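Long-range contacts in alternansucrase (Leuconostoc mesenteroides, PDB 6HVG), which belongs to glycoside hydrolase family 70 and joins a TIM-barrel catalytic domain to choline-binding and putative cell-wall-binding repeats: residues E575-N580 / P1158-A1163; I618-V623 / A1154-D1159; S656-W661 / N674-M679; P1086-S1091 / Y1110-R1115. One frame throughout, in Å; residues are numbered along the deposited sequence.

Interaction 1 (E575-N580 / P1158-A1163); sequences EFLLAN and PDQIYA. With CA (calcium ion), chain C.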
# COMPACT_ATOMS: atom_id res chain seq x y z
N GLU A 575 -4.08 -13.11 -1.00
CA GLU A 575 -5.20 -13.26 -1.90
C GLU A 575 -5.87 -11.94 -2.18
O GLU A 575 -6.42 -11.73 -3.27
CB GLU A 575 -6.22 -14.23 -1.29
CG GLU A 575 -7.42 -14.60 -2.18
CD GLU A 575 -7.05 -15.28 -3.49
OE1 GLU A 575 -6.65 -16.48 -3.46
OE2 GLU A 575 -7.19 -14.60 -4.54
N PHE A 576 -5.82 -11.04 -1.21
CA PHE A 576 -6.52 -9.77 -1.34
C PHE A 576 -5.57 -8.69 -1.77
O PHE A 576 -4.53 -8.53 -1.17
CB PHE A 576 -7.17 -9.39 -0.02
CG PHE A 576 -8.22 -10.35 0.41
CD1 PHE A 576 -9.51 -10.22 -0.03
CD2 PHE A 576 -7.89 -11.42 1.19
CE1 PHE A 576 -10.48 -11.13 0.34
CE2 PHE A 576 -8.84 -12.33 1.58
CZ PHE A 576 -10.14 -12.19 1.14
N LEU A 577 -5.95 -7.99 -2.83
CA LEU A 577 -5.12 -6.99 -3.44
C LEU A 577 -5.92 -5.73 -3.60
O LEU A 577 -5.65 -4.73 -2.92
CB LEU A 577 -4.60 -7.52 -4.80
CG LEU A 577 -3.79 -6.57 -5.71
CD1 LEU A 577 -2.54 -6.06 -5.02
CD2 LEU A 577 -3.44 -7.34 -6.97
N LEU A 578 -6.91 -5.75 -4.49
CA LEU A 578 -7.71 -4.55 -4.78
C LEU A 578 -9.13 -4.92 -5.03
O LEU A 578 -9.43 -6.01 -5.54
CB LEU A 578 -7.17 -3.80 -6.01
CG LEU A 578 -5.86 -3.02 -5.84
CD1 LEU A 578 -5.13 -2.82 -7.16
CD2 LEU A 578 -6.11 -1.66 -5.22
N ALA A 579 -10.02 -3.99 -4.70
CA ALA A 579 -11.43 -4.03 -5.07
C ALA A 579 -12.11 -5.31 -4.63
O ALA A 579 -11.92 -5.76 -3.48
CB ALA A 579 -11.61 -3.78 -6.56
N ASN A 580 -12.96 -5.88 -5.49
CA ASN A 580 -13.66 -7.10 -5.17
C ASN A 580 -12.84 -8.26 -5.61
O ASN A 580 -12.64 -8.44 -6.80
CB ASN A 580 -14.99 -7.15 -5.88
CG ASN A 580 -15.96 -6.11 -5.38
OD1 ASN A 580 -16.61 -6.29 -4.34
ND2 ASN A 580 -16.07 -5.04 -6.11
N PRO A 1158 -7.57 -11.76 -13.94
CA PRO A 1158 -8.58 -12.52 -13.22
C PRO A 1158 -8.77 -12.23 -11.73
O PRO A 1158 -9.75 -12.72 -11.15
CB PRO A 1158 -8.08 -13.96 -13.40
CG PRO A 1158 -6.62 -13.83 -13.46
CD PRO A 1158 -6.37 -12.56 -14.21
N ASP A 1159 -7.87 -11.47 -11.10
CA ASP A 1159 -7.92 -11.28 -9.64
C ASP A 1159 -9.12 -10.47 -9.14
O ASP A 1159 -9.68 -10.78 -8.09
CB ASP A 1159 -6.64 -10.64 -9.11
CG ASP A 1159 -6.67 -10.44 -7.59
OD1 ASP A 1159 -6.73 -11.41 -6.83
OD2 ASP A 1159 -6.67 -9.27 -7.15
N GLN A 1160 -9.52 -9.41 -9.85
CA GLN A 1160 -10.57 -8.54 -9.32
C GLN A 1160 -11.43 -7.84 -10.36
O GLN A 1160 -11.14 -7.86 -11.55
CB GLN A 1160 -9.98 -7.49 -8.34
CG GLN A 1160 -9.27 -6.31 -8.96
CD GLN A 1160 -7.92 -6.65 -9.58
OE1 GLN A 1160 -7.13 -7.39 -8.98
NE2 GLN A 1160 -7.64 -6.11 -10.77
N ILE A 1161 -12.48 -7.18 -9.87
CA ILE A 1161 -13.38 -6.40 -10.69
C ILE A 1161 -13.88 -5.25 -9.81
O ILE A 1161 -14.01 -5.42 -8.60
CB ILE A 1161 -14.51 -7.31 -11.23
CG1 ILE A 1161 -15.38 -6.57 -12.25
CG2 ILE A 1161 -15.35 -7.87 -10.10
CD1 ILE A 1161 -16.29 -7.50 -13.01
N TYR A 1162 -14.14 -4.08 -10.39
CA TYR A 1162 -14.50 -2.88 -9.62
C TYR A 1162 -15.95 -2.46 -9.78
O TYR A 1162 -16.62 -2.83 -10.73
CB TYR A 1162 -13.66 -1.69 -10.07
CG TYR A 1162 -12.22 -1.64 -9.60
CD1 TYR A 1162 -11.29 -2.59 -10.03
CD2 TYR A 1162 -11.77 -0.60 -8.80
CE1 TYR A 1162 -9.96 -2.50 -9.66
CE2 TYR A 1162 -10.44 -0.51 -8.41
CZ TYR A 1162 -9.54 -1.45 -8.85
OH TYR A 1162 -8.22 -1.32 -8.49
N ALA A 1163 -16.42 -1.64 -8.84
CA ALA A 1163 -17.65 -0.88 -8.98
C ALA A 1163 -18.83 -1.67 -9.55
O ALA A 1163 -19.33 -1.37 -10.65
CB ALA A 1163 -17.39 0.35 -9.82
CA CA C . -7.26 -12.61 -5.08
O HOH W 1 -8.61 -13.31 -6.90
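Glu575 and Asp1159 meet at a calcium ion, to which each gives one carboxylate oxygen: Glu575 OE2 lies 2.1 Å and Asp1159 OD1 2.2 Å from the metal. The backbone O of Glu575 is a third ligand. Water 1 is a fourth and donates to Asp1159 O; Asp581 and Asn625 complete the shell. Asn580, followed outward from CB through CG to ND2, tracks the carbonyl of Ile1161. Its CB is 3.4 Å from Ile1161 O, and CG stays near the same oxygen. Asn580 ND2 then donates to Ile1161 O at 3.3 Å. That bond is fairly straight (160°), with Ile1161 O lying in the amide plane. With CG beside the backbone N (chi1 -67°), side chain and main chain can share one acceptor, since Asn580 N also donates weakly to Ile1161 O. Ile1161 N returns a weak bond to Asn580 O. Ala579 CB sits over the centre of the Tyr1162 ring, 3.6 Å from its centroid, a CH-pi contact. The antiparallel bridge between Asn580 and Ile1161 puts strand 1160-1161 at the border of a six-stranded antiparallel sheet beside the metal, consistent with the calcium site between domains A and B of family 70 enzymes.

Interaction 2 (I618-V623 / A1154-D1159); sequences IRVDAV and ADWVPD. With CA (calcium ion), chain C.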
# COMPACT_ATOMS: atom_id res chain seq x y z
N ILE A 618 -0.82 -14.10 -23.83
CA ILE A 618 -1.34 -13.37 -22.66
C ILE A 618 -0.26 -12.98 -21.67
O ILE A 618 0.79 -13.59 -21.62
CB ILE A 618 -2.39 -14.22 -21.91
CG1 ILE A 618 -1.77 -15.53 -21.46
CG2 ILE A 618 -3.61 -14.49 -22.79
CD1 ILE A 618 -2.63 -16.33 -20.50
N ARG A 619 -0.57 -11.97 -20.87
CA ARG A 619 0.13 -11.69 -19.64
C ARG A 619 -0.84 -12.03 -18.50
O ARG A 619 -2.00 -11.61 -18.53
CB ARG A 619 0.48 -10.22 -19.59
CG ARG A 619 1.00 -9.73 -18.24
CD ARG A 619 1.13 -8.21 -18.25
NE ARG A 619 1.58 -7.64 -16.96
CZ ARG A 619 0.80 -7.43 -15.90
NH1 ARG A 619 -0.49 -7.71 -15.94
NH2 ARG A 619 1.33 -6.93 -14.79
N VAL A 620 -0.38 -12.78 -17.52
CA VAL A 620 -1.20 -13.12 -16.37
C VAL A 620 -0.90 -12.12 -15.28
O VAL A 620 0.19 -12.13 -14.69
CB VAL A 620 -0.92 -14.57 -15.88
CG1 VAL A 620 -1.89 -14.97 -14.78
CG2 VAL A 620 -1.02 -15.56 -17.04
N ASP A 621 -1.86 -11.24 -15.03
CA ASP A 621 -1.75 -10.19 -14.00
C ASP A 621 -1.89 -10.81 -12.61
O ASP A 621 -2.76 -11.66 -12.39
CB ASP A 621 -2.85 -9.15 -14.22
CG ASP A 621 -2.87 -8.04 -13.16
OD1 ASP A 621 -1.96 -7.16 -13.16
OD2 ASP A 621 -3.84 -8.05 -12.34
N ALA A 622 -1.04 -10.40 -11.68
CA ALA A 622 -1.21 -10.65 -10.25
C ALA A 622 -1.22 -12.12 -9.90
O ALA A 622 -2.12 -12.60 -9.21
CB ALA A 622 -2.50 -9.99 -9.77
N VAL A 623 -0.22 -12.84 -10.39
CA VAL A 623 -0.15 -14.29 -10.24
C VAL A 623 -0.20 -14.73 -8.78
O VAL A 623 -0.89 -15.69 -8.44
CB VAL A 623 1.14 -14.82 -10.90
CG1 VAL A 623 1.42 -16.28 -10.56
CG2 VAL A 623 1.06 -14.65 -12.41
N ALA A 1154 -2.62 -10.02 -24.80
CA ALA A 1154 -3.78 -9.62 -24.01
C ALA A 1154 -3.44 -9.64 -22.54
O ALA A 1154 -2.88 -10.61 -22.06
CB ALA A 1154 -4.93 -10.58 -24.27
N ASP A 1155 -3.77 -8.58 -21.81
CA ASP A 1155 -3.59 -8.57 -20.35
C ASP A 1155 -4.76 -9.31 -19.70
O ASP A 1155 -5.89 -8.84 -19.72
CB ASP A 1155 -3.49 -7.14 -19.80
CG ASP A 1155 -2.44 -7.00 -18.70
OD1 ASP A 1155 -2.28 -7.93 -17.90
OD2 ASP A 1155 -1.75 -5.98 -18.63
N TRP A 1156 -4.49 -10.49 -19.17
CA TRP A 1156 -5.51 -11.32 -18.51
C TRP A 1156 -5.51 -10.99 -17.01
O TRP A 1156 -4.53 -11.23 -16.29
CB TRP A 1156 -5.15 -12.79 -18.72
CG TRP A 1156 -6.21 -13.79 -18.48
CD1 TRP A 1156 -7.51 -13.71 -18.88
CD2 TRP A 1156 -6.06 -15.07 -17.85
NE1 TRP A 1156 -8.19 -14.86 -18.51
CE2 TRP A 1156 -7.32 -15.71 -17.88
CE3 TRP A 1156 -4.99 -15.75 -17.27
CZ2 TRP A 1156 -7.52 -16.99 -17.37
CZ3 TRP A 1156 -5.20 -17.03 -16.74
CH2 TRP A 1156 -6.46 -17.63 -16.80
N VAL A 1157 -6.63 -10.43 -16.55
CA VAL A 1157 -6.74 -9.85 -15.21
C VAL A 1157 -7.82 -10.53 -14.38
O VAL A 1157 -8.85 -9.96 -14.12
CB VAL A 1157 -7.02 -8.33 -15.33
CG1 VAL A 1157 -7.04 -7.68 -13.96
CG2 VAL A 1157 -5.95 -7.68 -16.19
N PRO A 1158 -7.57 -11.76 -13.94
CA PRO A 1158 -8.58 -12.52 -13.22
C PRO A 1158 -8.77 -12.23 -11.73
O PRO A 1158 -9.75 -12.72 -11.15
CB PRO A 1158 -8.08 -13.96 -13.40
CG PRO A 1158 -6.62 -13.83 -13.46
CD PRO A 1158 -6.37 -12.56 -14.21
N ASP A 1159 -7.87 -11.47 -11.10
CA ASP A 1159 -7.92 -11.28 -9.64
C ASP A 1159 -9.12 -10.47 -9.14
O ASP A 1159 -9.68 -10.78 -8.09
CB ASP A 1159 -6.64 -10.64 -9.11
CG ASP A 1159 -6.67 -10.44 -7.59
OD1 ASP A 1159 -6.73 -11.41 -6.83
OD2 ASP A 1159 -6.67 -9.27 -7.15
CA CA C . -7.26 -12.61 -5.08
O HOH W 2 -5.20 -10.64 -12.15
O HOH W 1 -8.61 -13.31 -6.90
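Ile618, Arg619 and Val620 pair in parallel with Ala1154, Asp1155 and Trp1156, the short strand axes approaching to 4.6 Å at 26°. Three backbone bonds carry the ladder: Arg619 N to Ala1154 O, Trp1156 N to Arg619 O, and Asp621 N to Trp1156 O. On the face holding Arg619 and Asp1155, the arginine runs extended from CG to NE, side by side with the aspartate. Its NH1 then serves two carboxylates. Arg619 NH1 reaches the syn lone pair of Asp1155 OD1 at 2.7 Å, with that oxygen somewhat out of the guanidinium plane. Asp621 OD1 lies in the plane, 3.2 Å from Arg619 NH1, and accepts on its anti lone pair. The guanidinium and Asp1155 carboxylate planes stand 72° apart, so the salt bridge rests on one nitrogen and not on a flat two-pronged pair. These strands are neighbours in the eight-stranded parallel barrel of the TIM type; the charged face looks inward, and the other meets helices 587-601 and 629-642. On that helix-facing side Val620 CG2 reaches the edge of the Trp1156 indole, 4.0 Å from CE3, and Ile618 CD1 approaches the same CE3 obliquely. Past the strand ends, water 2 donates to both Asp621 O and Asp621 OD2 and accepts from Asp1159 N at 3.0 Å, linking the 618-623 backbone to the residue whose carboxylate binds calcium.

Interaction 3 (S656-W661 / N674-M679); sequences SILEDW and NAQLTM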
# COMPACT_ATOMS: atom_id res chain seq x y z
N SER A 656 3.77 -15.77 -24.16
CA SER A 656 2.96 -15.49 -22.97
C SER A 656 3.83 -15.28 -21.73
O SER A 656 4.77 -16.05 -21.49
CB SER A 656 2.00 -16.66 -22.68
OG SER A 656 0.98 -16.71 -23.66
N ILE A 657 3.50 -14.26 -20.93
CA ILE A 657 4.32 -13.89 -19.77
C ILE A 657 3.49 -13.90 -18.49
O ILE A 657 2.26 -13.80 -18.53
CB ILE A 657 5.01 -12.52 -19.96
CG1 ILE A 657 3.98 -11.39 -20.03
CG2 ILE A 657 5.88 -12.56 -21.21
CD1 ILE A 657 4.59 -10.00 -20.24
N LEU A 658 4.18 -14.04 -17.37
CA LEU A 658 3.58 -14.02 -16.04
C LEU A 658 4.11 -12.82 -15.27
O LEU A 658 5.31 -12.55 -15.28
CB LEU A 658 3.99 -15.25 -15.24
CG LEU A 658 3.55 -16.61 -15.73
CD1 LEU A 658 4.30 -17.69 -14.98
CD2 LEU A 658 2.04 -16.76 -15.61
N GLU A 659 3.23 -12.12 -14.56
CA GLU A 659 3.61 -11.19 -13.48
C GLU A 659 3.69 -12.03 -12.20
O GLU A 659 2.69 -12.18 -11.50
CB GLU A 659 2.58 -10.09 -13.30
CG GLU A 659 3.04 -8.91 -12.44
CD GLU A 659 1.90 -8.19 -11.68
OE1 GLU A 659 0.71 -8.43 -11.92
OE2 GLU A 659 2.21 -7.36 -10.80
N ASP A 660 4.88 -12.60 -11.94
CA ASP A 660 5.10 -13.54 -10.84
C ASP A 660 6.25 -13.09 -9.94
O ASP A 660 7.39 -13.46 -10.16
CB ASP A 660 5.34 -14.94 -11.38
CG ASP A 660 6.63 -15.06 -12.20
OD1 ASP A 660 7.03 -14.07 -12.87
OD2 ASP A 660 7.24 -16.17 -12.17
N TRP A 661 5.94 -12.28 -8.92
CA TRP A 661 6.96 -11.58 -8.17
C TRP A 661 7.72 -12.44 -7.16
O TRP A 661 8.87 -12.14 -6.87
CB TRP A 661 6.36 -10.38 -7.45
CG TRP A 661 5.89 -9.29 -8.31
CD1 TRP A 661 4.61 -8.97 -8.60
CD2 TRP A 661 6.70 -8.33 -8.99
NE1 TRP A 661 4.55 -7.87 -9.43
CE2 TRP A 661 5.83 -7.45 -9.69
CE3 TRP A 661 8.08 -8.12 -9.09
CZ2 TRP A 661 6.29 -6.40 -10.46
CZ3 TRP A 661 8.52 -7.06 -9.86
CH2 TRP A 661 7.64 -6.22 -10.53
N ASN A 674 6.83 -24.48 -17.92
CA ASN A 674 6.95 -23.18 -18.55
C ASN A 674 5.85 -22.84 -19.58
O ASN A 674 6.15 -22.42 -20.68
CB ASN A 674 8.33 -23.06 -19.18
CG ASN A 674 9.43 -23.10 -18.14
OD1 ASN A 674 9.59 -22.18 -17.34
ND2 ASN A 674 10.21 -24.14 -18.17
N ALA A 675 4.59 -23.04 -19.21
CA ALA A 675 3.45 -22.68 -20.09
C ALA A 675 3.38 -21.18 -20.38
O ALA A 675 2.91 -20.77 -21.44
CB ALA A 675 2.15 -23.17 -19.49
N GLN A 676 3.82 -20.37 -19.43
CA GLN A 676 4.02 -18.93 -19.64
C GLN A 676 5.40 -18.59 -19.09
O GLN A 676 5.87 -19.24 -18.15
CB GLN A 676 2.98 -18.11 -18.88
CG GLN A 676 1.52 -18.43 -19.20
CD GLN A 676 0.97 -19.58 -18.36
OE1 GLN A 676 1.50 -19.90 -17.29
NE2 GLN A 676 -0.05 -20.27 -18.89
N LEU A 677 6.05 -17.59 -19.67
CA LEU A 677 7.39 -17.21 -19.23
C LEU A 677 7.39 -16.52 -17.88
O LEU A 677 6.65 -15.57 -17.67
CB LEU A 677 8.05 -16.29 -20.25
CG LEU A 677 8.32 -16.88 -21.63
CD1 LEU A 677 8.87 -15.77 -22.51
CD2 LEU A 677 9.26 -18.07 -21.56
N THR A 678 8.22 -17.01 -16.96
CA THR A 678 8.47 -16.28 -15.71
C THR A 678 9.23 -14.99 -15.96
O THR A 678 10.01 -14.90 -16.90
CB THR A 678 9.29 -17.11 -14.70
OG1 THR A 678 9.45 -16.35 -13.49
CG2 THR A 678 10.68 -17.45 -15.25
N MET A 679 9.02 -14.01 -15.10
CA MET A 679 9.91 -12.86 -15.06
C MET A 679 11.20 -13.29 -14.39
O MET A 679 11.25 -14.32 -13.71
CB MET A 679 9.29 -11.70 -14.29
CG MET A 679 9.60 -11.68 -12.79
SD MET A 679 8.63 -10.58 -11.78
CE MET A 679 8.42 -9.12 -12.75
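Met679 lays the end of its side chain over one face of the Trp661 indole. CE is 3.7 Å from the centroid of the six-membered ring, 18° off the normal and displaced toward the rim near CZ3 and CH2. The sulfur follows it: Met679 SD is 4.1 Å from the same centroid, a Met-aromatic contact, and the bend at chi3 (-39°) is what carries CE across the ring. Trp661 NE1, in the five-membered ring, donates to Glu659 OE2 at 2.8 Å, near the ring plane. Asp660 reaches across to the backbone of Met679. Asp660 OD1 accepts Met679 N at 3.0 Å on the syn lone pair, with a nearly straight N-H (166°). The other oxygen, Asp660 OD2, is close to Thr678 OG1, whose single proton could serve either it or Met679 O. Strands 657-658 and 678-679 follow each other in the chain through helix 665-671, a beta-alpha-beta unit. They are also the first and last in the order of the eight-stranded parallel sheet, and the single bridge between Ile657 and Leu677 closes that sheet into the TIM barrel. The seam is short: Leu677 N donates to Ser656 O at 2.7 Å and Leu658 N to Leu677 O at 2.9 Å. Beside it Leu658 crosses Gln676 at about a right angle, Leu658 CG meeting Gln676 CB at 3.5 Å. Leu658 CD2 lies against OE1 of that glutamine, whose NE2 makes a weak bond to Leu631 O.

Interaction 4 (P1086-S1091 / Y1110-R1115); sequences PQYRSS and YAFTDR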
# COMPACT_ATOMS: atom_id res chain seq x y z
N PRO A 1086 -4.31 -3.36 -20.82
CA PRO A 1086 -5.59 -4.04 -20.66
C PRO A 1086 -6.70 -3.19 -21.24
O PRO A 1086 -6.81 -2.00 -20.91
CB PRO A 1086 -5.75 -4.13 -19.14
CG PRO A 1086 -4.88 -3.04 -18.61
CD PRO A 1086 -3.70 -3.03 -19.53
N GLN A 1087 -7.50 -3.79 -22.12
CA GLN A 1087 -8.43 -3.03 -22.95
C GLN A 1087 -9.84 -2.90 -22.37
O GLN A 1087 -10.77 -2.45 -23.06
CB GLN A 1087 -8.53 -3.68 -24.32
CG GLN A 1087 -7.21 -3.72 -25.06
CD GLN A 1087 -6.73 -2.34 -25.40
OE1 GLN A 1087 -7.46 -1.56 -25.99
NE2 GLN A 1087 -5.49 -2.03 -25.03
N TYR A 1088 -9.98 -3.23 -21.09
CA TYR A 1088 -11.31 -3.37 -20.49
C TYR A 1088 -11.82 -2.00 -20.08
O TYR A 1088 -11.04 -1.12 -19.74
CB TYR A 1088 -11.22 -4.33 -19.32
CG TYR A 1088 -10.36 -5.51 -19.70
CD1 TYR A 1088 -10.81 -6.45 -20.60
CD2 TYR A 1088 -9.06 -5.65 -19.21
CE1 TYR A 1088 -10.02 -7.51 -20.98
CE2 TYR A 1088 -8.28 -6.72 -19.57
CZ TYR A 1088 -8.77 -7.64 -20.47
OH TYR A 1088 -8.00 -8.71 -20.88
N ARG A 1089 -13.13 -1.80 -20.15
CA ARG A 1089 -13.70 -0.47 -19.85
C ARG A 1089 -13.48 -0.06 -18.40
O ARG A 1089 -13.87 -0.79 -17.48
CB ARG A 1089 -15.20 -0.43 -20.13
CG ARG A 1089 -15.80 0.92 -19.75
CD ARG A 1089 -17.17 1.14 -20.34
NE ARG A 1089 -17.25 0.75 -21.74
CZ ARG A 1089 -16.69 1.41 -22.75
NH1 ARG A 1089 -15.98 2.52 -22.55
NH2 ARG A 1089 -16.86 0.97 -23.99
N SER A 1090 -12.90 1.13 -18.21
CA SER A 1090 -12.60 1.61 -16.88
C SER A 1090 -13.86 1.85 -16.05
O SER A 1090 -14.89 2.31 -16.57
CB SER A 1090 -11.80 2.90 -16.94
OG SER A 1090 -11.66 3.47 -15.65
N SER A 1091 -13.74 1.53 -14.76
CA SER A 1091 -14.78 1.83 -13.78
C SER A 1091 -14.76 3.31 -13.40
O SER A 1091 -15.72 3.82 -12.81
CB SER A 1091 -14.62 0.97 -12.54
OG SER A 1091 -13.32 1.10 -12.01
N TYR A 1110 -6.81 -1.47 -15.87
CA TYR A 1110 -6.66 -2.46 -14.81
C TYR A 1110 -7.84 -2.50 -13.84
O TYR A 1110 -8.02 -3.50 -13.16
CB TYR A 1110 -5.36 -2.27 -14.03
CG TYR A 1110 -4.17 -2.81 -14.78
CD1 TYR A 1110 -3.99 -4.18 -14.95
CD2 TYR A 1110 -3.26 -1.96 -15.37
CE1 TYR A 1110 -2.92 -4.69 -15.66
CE2 TYR A 1110 -2.18 -2.46 -16.08
CZ TYR A 1110 -2.02 -3.82 -16.22
OH TYR A 1110 -0.95 -4.29 -16.94
N ALA A 1111 -8.63 -1.43 -13.80
CA ALA A 1111 -9.83 -1.38 -12.96
C ALA A 1111 -11.04 -1.26 -13.86
O ALA A 1111 -11.23 -0.26 -14.52
CB ALA A 1111 -9.76 -0.21 -11.99
N PHE A 1112 -11.88 -2.29 -13.86
CA PHE A 1112 -12.98 -2.36 -14.78
C PHE A 1112 -14.25 -2.92 -14.15
O PHE A 1112 -14.19 -3.67 -13.20
CB PHE A 1112 -12.61 -3.25 -15.98
CG PHE A 1112 -11.91 -4.52 -15.60
CD1 PHE A 1112 -12.64 -5.64 -15.24
CD2 PHE A 1112 -10.52 -4.59 -15.62
CE1 PHE A 1112 -12.01 -6.81 -14.87
CE2 PHE A 1112 -9.87 -5.76 -15.26
CZ PHE A 1112 -10.62 -6.87 -14.89
N THR A 1113 -15.39 -2.53 -14.71
CA THR A 1113 -16.70 -3.05 -14.32
C THR A 1113 -17.12 -4.25 -15.18
O THR A 1113 -17.67 -5.20 -14.66
CB THR A 1113 -17.77 -1.96 -14.51
OG1 THR A 1113 -17.59 -1.35 -15.81
CG2 THR A 1113 -17.66 -0.91 -13.40
N ASP A 1114 -16.83 -4.18 -16.47
CA ASP A 1114 -17.25 -5.19 -17.44
C ASP A 1114 -16.02 -5.80 -18.11
O ASP A 1114 -15.27 -5.12 -18.81
CB ASP A 1114 -18.13 -4.54 -18.49
CG ASP A 1114 -18.90 -5.53 -19.35
OD1 ASP A 1114 -18.53 -6.73 -19.38
OD2 ASP A 1114 -19.89 -5.12 -19.96
N ARG A 1115 -15.80 -7.09 -17.88
CA ARG A 1115 -14.58 -7.74 -18.39
C ARG A 1115 -14.59 -7.90 -19.91
O ARG A 1115 -13.52 -8.04 -20.52
CB ARG A 1115 -14.38 -9.10 -17.75
CG ARG A 1115 -14.49 -9.09 -16.25
CD ARG A 1115 -13.89 -10.31 -15.61
NE ARG A 1115 -14.49 -11.51 -16.13
CZ ARG A 1115 -14.01 -12.71 -15.92
NH1 ARG A 1115 -12.92 -12.89 -15.18
NH2 ARG A 1115 -14.62 -13.76 -16.46
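Pro1086 presses its CG onto the centre of the Tyr1110 ring, 3.6 Å from the centroid and only 5° off the normal, a CH-pi contact in which the two side chains cross at about a right angle. Next to it, Tyr1088 and Phe1112 lie side by side and point the same way. Their ring planes are 57° apart with centroids 5.2 Å from each other, an oblique pair; the side chains meet near the root of the tyrosine, where Tyr1088 CB lies 3.8 Å from Phe1112 CD2. Phe1112 chi1 (44°) sets CG between the backbone N and the carbonyl carbon, next to Tyr1088 CB. This end of the contact is buried and aromatic, and Tyr1088 OH has its polar partner outside it, Asp1155 O. The single hydrogen bond between the segments also joins buried residues: Ser1091 N donates to Ala1111 O at 3.1 Å, from above the carbonyl plane. Toward Arg1089, Ser1090 and Thr1113, which are partly exposed, the grip is thinner. Ser1090 CA makes a CH...O contact to Ala1111 O, and Thr1113 CG2 touches Ser1091 CB at 3.7 Å. Arg1089 turns its charge elsewhere, to a salt bridge with Asp1117. Both segments belong to the long connection between barrel strand 1081-1083 and helix 1135-1147, a beta-alpha loop of the TIM barrel folded back on itself.

Interactions 2 and 3 belong to the barrel wall: strands 617-620 and 657-658 are neighbours, with Ile618 O close to Ile657 N, and Glu659 OE1 near Ala622 N. Interaction 2 runs on regular parallel bonds and a buried salt-bridge network, whereas interaction 3 has a single bridge supplemented by side-chain bonds and sulfur-aromatic packing. Interactions 1 and 4 lie beyond the barrel strands, in loops and a separate antiparallel sheet, and touch through Tyr1162 N and Phe1112 O. Interaction 1 alone depends on several metal bonds, though it shares Asp1159 with interaction 2; interaction 4 is mostly aromatic. Interaction 2 is wholly buried, while the others include partly exposed residues.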